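PDB 3G7U: cytosine-specific methyltransferase from Escherichia coli O157:H7 EDL933, which probably transfers a methyl group from S-adenosyl-L-methionine to carbon 5 of cytosine in DNA, as a prophage-encoded modification enzyme. Local coordinates for residues A[193-198]-A[220-225]. Numbering follows the deposited sequence.
Sequences VKDALY and KDRKGG
The guanidinium of Arg222 lies flat over one face of the Tyr198 ring. The planes are 14° and the centres 4.1 Å apart, so this is an offset stack with cation-pi character. Arg222 CD sits almost above the middle of the ring, 4.0 Å from the Tyr198 centroid, in a CH-pi contact. The guanidinium is displaced toward the CD1 edge, where Arg222 CZ comes 3.6 Å from Tyr198 CD1. An extended chain from CG to NE lets Arg222 run along the face. Tyr198 holds CG anti to its backbone N (chi1 166°), which sends the ring out toward the 220-225 loop. Arg222 NE gives its hydrogen to a water at 3.0 Å, near the guanidinium plane, and the same water makes a weak hydrogen bond with Tyr198 OH. Arg222 NH2 and Asp195 O are both hydrogen-bonded to Tyr227 OH, so helix 225-231 ties the two segments together. This surface contact, away from the predicted catalytic cysteine, joins segment 193-198 to the loop between strand 216-217 and helix 225-231. It probably rests on cation-pi attraction and CH-pi packing, with Asp195 OD1, 4.1 Å from Arg222 NH2, adding at most mild attraction.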
loop_
_atom_site.group_PDB
_atom_site.type_symbol
_atom_site.label_atom_id
_atom_site.label_comp_id
_atom_site.label_asym_id
_atom_site.label_seq_id
_atom_site.Cartn_x
_atom_site.Cartn_y
_atom_site.Cartn_z
ATOM N N VAL A 193 -2.164 3.035 -17.787
ATOM C CA VAL A 193 -0.735 2.653 -17.856
ATOM C C VAL A 193 0.094 3.754 -18.525
ATOM O O VAL A 193 1.099 4.217 -17.987
ATOM C CB VAL A 193 -0.576 1.295 -18.604
ATOM C CG1 VAL A 193 0.917 0.952 -18.875
ATOM C CG2 VAL A 193 -1.263 0.194 -17.831
ATOM N N LYS A 194 -0.359 4.223 -19.685
ATOM C CA LYS A 194 0.379 5.209 -20.448
ATOM C C LYS A 194 0.591 6.474 -19.657
ATOM O O LYS A 194 1.662 7.067 -19.705
ATOM C CB LYS A 194 -0.350 5.474 -21.787
ATOM C CG LYS A 194 0.022 6.736 -22.556
ATOM C CD LYS A 194 -0.772 6.783 -23.890
ATOM C CE LYS A 194 -0.055 7.584 -24.992
ATOM N NZ LYS A 194 -0.630 7.302 -26.373
ATOM N N ASP A 195 -0.425 6.906 -18.912
ATOM C CA ASP A 195 -0.282 8.125 -18.102
ATOM C C ASP A 195 0.660 7.898 -16.926
ATOM O O ASP A 195 1.415 8.796 -16.549
ATOM C CB ASP A 195 -1.627 8.560 -17.503
ATOM C CG ASP A 195 -2.698 8.845 -18.558
ATOM O OD1 ASP A 195 -2.365 9.381 -19.637
ATOM O OD2 ASP A 195 -3.882 8.530 -18.282
ATOM N N ALA A 196 0.598 6.707 -16.334
ATOM C CA ALA A 196 1.368 6.486 -15.077
ATOM C C ALA A 196 2.851 6.395 -15.391
ATOM O O ALA A 196 3.670 6.864 -14.617
ATOM C CB ALA A 196 0.911 5.199 -14.389
ATOM N N LEU A 197 3.168 5.850 -16.559
ATOM C CA LEU A 197 4.567 5.592 -16.972
ATOM C C LEU A 197 5.218 6.753 -17.729
ATOM O O LEU A 197 6.392 6.662 -18.098
ATOM C CB LEU A 197 4.646 4.313 -17.791
ATOM C CG LEU A 197 4.170 3.062 -17.066
ATOM C CD1 LEU A 197 4.576 1.826 -17.829
ATOM C CD2 LEU A 197 4.724 3.020 -15.643
ATOM N N TYR A 198 4.485 7.865 -17.881
ATOM C CA TYR A 198 4.954 9.048 -18.613
ATOM C C TYR A 198 6.295 9.529 -18.107
ATOM O O TYR A 198 6.462 9.755 -16.885
ATOM C CB TYR A 198 3.970 10.233 -18.493
ATOM C CG TYR A 198 4.611 11.540 -18.949
ATOM C CD1 TYR A 198 4.692 11.838 -20.306
ATOM C CD2 TYR A 198 5.199 12.430 -18.039
ATOM C CE1 TYR A 198 5.303 12.999 -20.751
ATOM C CE2 TYR A 198 5.838 13.583 -18.474
ATOM C CZ TYR A 198 5.872 13.846 -19.845
ATOM O OH TYR A 198 6.471 14.968 -20.324
ATOM N N LYS A 220 9.526 15.590 -15.644
ATOM C CA LYS A 220 8.376 15.920 -14.828
ATOM C C LYS A 220 7.784 17.260 -15.211
ATOM O O LYS A 220 7.894 18.234 -14.485
ATOM C CB LYS A 220 8.628 15.774 -13.319
ATOM C CG LYS A 220 9.746 16.503 -12.666
ATOM C CD LYS A 220 9.611 16.205 -11.173
ATOM C CE LYS A 220 9.538 17.471 -10.354
ATOM N NZ LYS A 220 10.779 17.778 -9.609
ATOM N N ASP A 221 7.182 17.287 -16.390
ATOM C CA ASP A 221 6.529 18.481 -16.897
ATOM C C ASP A 221 5.062 18.169 -17.157
ATOM O O ASP A 221 4.522 18.512 -18.211
ATOM C CB ASP A 221 7.221 18.955 -18.185
ATOM C CG ASP A 221 7.369 17.844 -19.218
ATOM O OD1 ASP A 221 6.849 16.730 -18.977
ATOM O OD2 ASP A 221 8.018 18.077 -20.263
ATOM N N ARG A 222 4.433 17.458 -16.231
ATOM C CA ARG A 222 3.003 17.237 -16.334
ATOM C C ARG A 222 2.237 17.711 -15.132
ATOM O O ARG A 222 2.800 17.938 -14.041
ATOM C CB ARG A 222 2.633 15.808 -16.689
ATOM C CG ARG A 222 2.488 15.611 -18.140
ATOM C CD ARG A 222 1.771 14.352 -18.424
ATOM N NE ARG A 222 1.866 14.060 -19.832
ATOM C CZ ARG A 222 1.333 12.987 -20.402
ATOM N NH1 ARG A 222 1.473 12.799 -21.717
ATOM N NH2 ARG A 222 0.652 12.114 -19.669
ATOM N N LYS A 223 0.942 17.876 -15.381
ATOM C CA LYS A 223 0.018 18.565 -14.502
ATOM C C LYS A 223 -1.204 17.690 -14.323
ATOM O O LYS A 223 -1.603 16.951 -15.243
ATOM C CB LYS A 223 -0.401 19.902 -15.138
ATOM C CG LYS A 223 0.756 20.883 -15.442
ATOM C CD LYS A 223 0.990 21.890 -14.306
ATOM C CE LYS A 223 1.908 21.356 -13.208
ATOM N NZ LYS A 223 2.089 22.378 -12.146
ATOM N N GLY A 224 -1.797 17.771 -13.139
ATOM C CA GLY A 224 -2.999 17.000 -12.863
ATOM C C GLY A 224 -2.857 16.228 -11.573
ATOM O O GLY A 224 -1.752 16.023 -11.092
ATOM N N GLY A 225 -3.991 15.789 -11.044
ATOM C CA GLY A 225 -4.080 15.180 -9.725
ATOM C C GLY A 225 -3.074 14.071 -9.481
ATOM O O GLY A 225 -2.380 14.097 -8.477
HETATM O O HOH W 1 3.357 16.244 -21.276
#